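Local coordinates for protein DNA-entry nuclease (Competence-specific nuclease) (PDB 4QGO) that probably cleaves DNA as a competence-type, non-specific nuclease of the beta-beta-alpha (His-Me finger) class, and is regarded as a virulence factor of the streptococcus that makes it, at residues I57-T65 against P176-L184. The protein carries 1 engineered substitution. Residues are numbered along the deposited sequence; the frame is centred on the assembly and turned at random.
Sequences IDNQQRPST and PLYRNDTDL
The guanidinium of Arg62 lies flat on the Tyr178 ring, the two planes only 11° apart and Arg62 CZ 3.8 Å from the Tyr178 ring centroid, a stacked cation-pi pair. Arg62 CD adds a CH-pi contact over the same face, and a bend at chi3 (-57°) turns the guanidinium beyond it. The opposite guanidinium face is covered by Asp181 O, whose angle to NH1 is too poor for a hydrogen bond. Near the guanidinium plane, NH1 donates to two carbonyls, Asn180 O at 2.9 Å (163°) and Asp183 O at 2.9 Å, the latter on a lone pair. This arginine joins the loop between strands 52-54 and 66-70 of the antiparallel sheet to the turn that follows strand 170-177. Arg62 also grips Asp58 side-on in a salt bridge, NE on the syn lone pair of OD2 at 2.8 Å and NH2 on the same oxygen from above the carboxylate plane, so edge bonds and cover on both faces restrict rotation of the group. Asp58 OD1 meanwhile closes an Asx turn with Gln60 N. At the far end of the ring, Tyr178 OH donates in the carbonyl plane to Pro63 O at 2.7 Å. Toward solvent, where Asp181 is exposed, one water donates to both Gln60 OE1 and Asp181 OD1.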
loop_
_atom_site.group_PDB
_atom_site.type_symbol
_atom_site.label_atom_id
_atom_site.label_comp_id
_atom_site.label_asym_id
_atom_site.label_seq_id
_atom_site.Cartn_x
_atom_site.Cartn_y
_atom_site.Cartn_z
ATOM N N ILE A 57 -13.443 5.527 -2.308
ATOM C CA ILE A 57 -13.946 4.156 -2.305
ATOM C C ILE A 57 -14.592 3.818 -3.641
ATOM O O ILE A 57 -15.037 4.708 -4.362
ATOM C CB ILE A 57 -14.942 3.876 -1.151
ATOM C CG1 ILE A 57 -16.131 4.837 -1.193
ATOM C CG2 ILE A 57 -14.234 3.944 0.207
ATOM C CD1 ILE A 57 -17.191 4.510 -0.151
ATOM N N ASP A 58 -14.646 2.528 -3.968
ATOM C CA ASP A 58 -15.228 2.107 -5.243
ATOM C C ASP A 58 -16.718 1.765 -5.094
ATOM O O ASP A 58 -17.304 1.985 -4.042
ATOM C CB ASP A 58 -14.413 0.978 -5.894
ATOM C CG ASP A 58 -14.358 -0.285 -5.047
ATOM O OD1 ASP A 58 -15.294 -0.520 -4.252
ATOM O OD2 ASP A 58 -13.370 -1.040 -5.201
ATOM N N ASN A 59 -17.330 1.236 -6.149
ATOM C CA ASN A 59 -18.774 1.010 -6.117
ATOM C C ASN A 59 -19.189 -0.127 -5.189
ATOM O O ASN A 59 -20.363 -0.268 -4.848
ATOM C CB ASN A 59 -19.328 0.801 -7.531
ATOM C CG ASN A 59 -19.464 2.111 -8.301
ATOM O OD1 ASN A 59 -19.613 3.182 -7.712
ATOM N ND2 ASN A 59 -19.411 2.026 -9.627
ATOM N N GLN A 60 -18.216 -0.929 -4.774
ATOM C CA GLN A 60 -18.468 -1.983 -3.806
ATOM C C GLN A 60 -18.071 -1.542 -2.403
ATOM O O GLN A 60 -17.970 -2.362 -1.491
ATOM C CB GLN A 60 -17.738 -3.259 -4.220
ATOM C CG GLN A 60 -18.266 -3.839 -5.540
ATOM C CD GLN A 60 -17.765 -3.094 -6.790
ATOM O OE1 GLN A 60 -16.569 -2.807 -6.935
ATOM N NE2 GLN A 60 -18.687 -2.782 -7.696
ATOM N N GLN A 61 -17.865 -0.234 -2.246
ATOM C CA GLN A 61 -17.543 0.391 -0.960
ATOM C C GLN A 61 -16.193 -0.056 -0.400
ATOM O O GLN A 61 -15.985 -0.029 0.813
ATOM C CB GLN A 61 -18.626 0.138 0.098
ATOM C CG GLN A 61 -20.053 0.058 -0.415
ATOM C CD GLN A 61 -20.671 1.409 -0.617
ATOM O OE1 GLN A 61 -19.978 2.386 -0.904
ATOM N NE2 GLN A 61 -21.990 1.484 -0.459
ATOM N N ARG A 62 -15.285 -0.452 -1.287
ATOM C CA ARG A 62 -13.937 -0.857 -0.884
ATOM C C ARG A 62 -12.982 0.319 -1.021
ATOM O O ARG A 62 -13.116 1.113 -1.949
ATOM C CB ARG A 62 -13.422 -1.981 -1.787
ATOM C CG ARG A 62 -14.352 -3.182 -1.890
ATOM C CD ARG A 62 -13.820 -4.221 -2.867
ATOM N NE ARG A 62 -13.594 -3.688 -4.205
ATOM C CZ ARG A 62 -13.297 -4.417 -5.275
ATOM N NH1 ARG A 62 -13.189 -5.741 -5.198
ATOM N NH2 ARG A 62 -13.126 -3.818 -6.441
ATOM N N PRO A 63 -11.997 0.427 -0.117
ATOM C CA PRO A 63 -10.963 1.459 -0.305
ATOM C C PRO A 63 -10.328 1.379 -1.682
ATOM O O PRO A 63 -9.960 0.304 -2.161
ATOM C CB PRO A 63 -9.940 1.132 0.790
ATOM C CG PRO A 63 -10.784 0.531 1.876
ATOM C CD PRO A 63 -11.818 -0.302 1.151
ATOM N N SER A 64 -10.231 2.537 -2.331
ATOM C CA SER A 64 -9.759 2.601 -3.700
ATOM C C SER A 64 -8.663 3.665 -3.798
ATOM O O SER A 64 -8.041 4.013 -2.799
ATOM C CB SER A 64 -10.943 2.892 -4.626
ATOM O OG SER A 64 -10.591 2.725 -5.990
ATOM N N THR A 65 -8.428 4.179 -4.996
ATOM C CA THR A 65 -7.323 5.099 -5.248
ATOM C C THR A 65 -7.219 6.245 -4.248
ATOM O O THR A 65 -8.166 7.014 -4.062
ATOM C CB THR A 65 -7.462 5.695 -6.662
ATOM O OG1 THR A 65 -7.743 4.644 -7.588
ATOM C CG2 THR A 65 -6.182 6.386 -7.085
ATOM N N PRO A 176 -5.113 0.182 -3.840
ATOM C CA PRO A 176 -5.313 -1.260 -3.633
ATOM C C PRO A 176 -5.716 -1.913 -4.950
ATOM O O PRO A 176 -6.601 -1.392 -5.652
ATOM C CB PRO A 176 -6.475 -1.320 -2.634
ATOM C CG PRO A 176 -6.526 0.063 -1.998
ATOM C CD PRO A 176 -6.082 1.000 -3.090
ATOM N N LEU A 177 -5.066 -3.023 -5.291
ATOM C CA LEU A 177 -5.391 -3.761 -6.519
ATOM C C LEU A 177 -6.254 -4.973 -6.171
ATOM O O LEU A 177 -5.851 -5.810 -5.350
ATOM C CB LEU A 177 -4.118 -4.190 -7.252
ATOM C CG LEU A 177 -3.124 -3.080 -7.596
ATOM C CD1 LEU A 177 -1.957 -3.660 -8.388
ATOM C CD2 LEU A 177 -3.811 -1.959 -8.365
ATOM N N TYR A 178 -7.453 -5.034 -6.754
ATOM C CA TYR A 178 -8.393 -6.141 -6.541
ATOM C C TYR A 178 -8.462 -6.999 -7.802
ATOM O O TYR A 178 -8.349 -6.480 -8.915
ATOM C CB TYR A 178 -9.794 -5.624 -6.192
ATOM C CG TYR A 178 -9.837 -4.752 -4.944
ATOM C CD1 TYR A 178 -9.936 -5.316 -3.683
ATOM C CD2 TYR A 178 -9.770 -3.366 -5.037
ATOM C CE1 TYR A 178 -9.964 -4.528 -2.543
ATOM C CE2 TYR A 178 -9.812 -2.570 -3.905
ATOM C CZ TYR A 178 -9.904 -3.154 -2.661
ATOM O OH TYR A 178 -9.936 -2.369 -1.541
ATOM N N ARG A 179 -8.650 -8.310 -7.634
ATOM C CA ARG A 179 -8.683 -9.232 -8.775
ATOM C C ARG A 179 -9.914 -9.017 -9.629
ATOM O O ARG A 179 -9.921 -9.337 -10.822
ATOM C CB ARG A 179 -8.733 -10.684 -8.310
ATOM C CG ARG A 179 -7.496 -11.192 -7.589
ATOM C CD ARG A 179 -7.646 -12.678 -7.271
ATOM N NE ARG A 179 -8.860 -12.937 -6.506
ATOM C CZ ARG A 179 -9.365 -14.147 -6.291
ATOM N NH1 ARG A 179 -8.761 -15.220 -6.790
ATOM N NH2 ARG A 179 -10.476 -14.286 -5.582
ATOM N N ASN A 180 -10.960 -8.513 -8.991
ATOM C CA ASN A 180 -12.278 -8.416 -9.595
ATOM C C ASN A 180 -13.113 -7.419 -8.809
ATOM O O ASN A 180 -12.640 -6.804 -7.848
ATOM C CB ASN A 180 -12.945 -9.793 -9.603
ATOM C CG ASN A 180 -13.027 -10.407 -8.219
ATOM O OD1 ASN A 180 -13.477 -9.767 -7.266
ATOM N ND2 ASN A 180 -12.566 -11.648 -8.095
ATOM N N ASP A 181 -14.370 -7.266 -9.193
ATOM C CA ASP A 181 -15.188 -6.228 -8.588
ATOM C C ASP A 181 -15.710 -6.574 -7.202
ATOM O O ASP A 181 -16.204 -5.697 -6.502
ATOM C CB ASP A 181 -16.354 -5.844 -9.507
ATOM C CG ASP A 181 -15.914 -5.008 -10.688
ATOM O OD1 ASP A 181 -14.807 -4.430 -10.635
ATOM O OD2 ASP A 181 -16.684 -4.923 -11.670
ATOM N N THR A 182 -15.584 -7.831 -6.784
ATOM C CA THR A 182 -16.220 -8.257 -5.537
ATOM C C THR A 182 -15.294 -8.651 -4.376
ATOM O O THR A 182 -15.732 -8.647 -3.228
ATOM C CB THR A 182 -17.225 -9.392 -5.786
ATOM O OG1 THR A 182 -16.561 -10.498 -6.406
ATOM C CG2 THR A 182 -18.339 -8.904 -6.702
ATOM N N ASP A 183 -14.041 -9.000 -4.667
ATOM C CA ASP A 183 -13.106 -9.406 -3.609
ATOM C C ASP A 183 -13.069 -8.389 -2.479
ATOM O O ASP A 183 -13.011 -7.173 -2.711
ATOM C CB ASP A 183 -11.674 -9.514 -4.126
ATOM C CG ASP A 183 -11.385 -10.806 -4.848
ATOM O OD1 ASP A 183 -12.257 -11.700 -4.949
ATOM O OD2 ASP A 183 -10.239 -10.927 -5.306
ATOM N N LEU A 184 -13.053 -8.873 -1.251
ATOM C CA LEU A 184 -12.993 -7.964 -0.116
ATOM C C LEU A 184 -11.584 -7.427 0.126
ATOM O O LEU A 184 -11.424 -6.327 0.637
ATOM C CB LEU A 184 -13.513 -8.661 1.134
ATOM C CG LEU A 184 -14.992 -9.012 1.052
ATOM C CD1 LEU A 184 -15.398 -9.777 2.293
ATOM C CD2 LEU A 184 -15.801 -7.745 0.908
HETATM O O HOH W 1 -14.725 -1.750 -8.995
#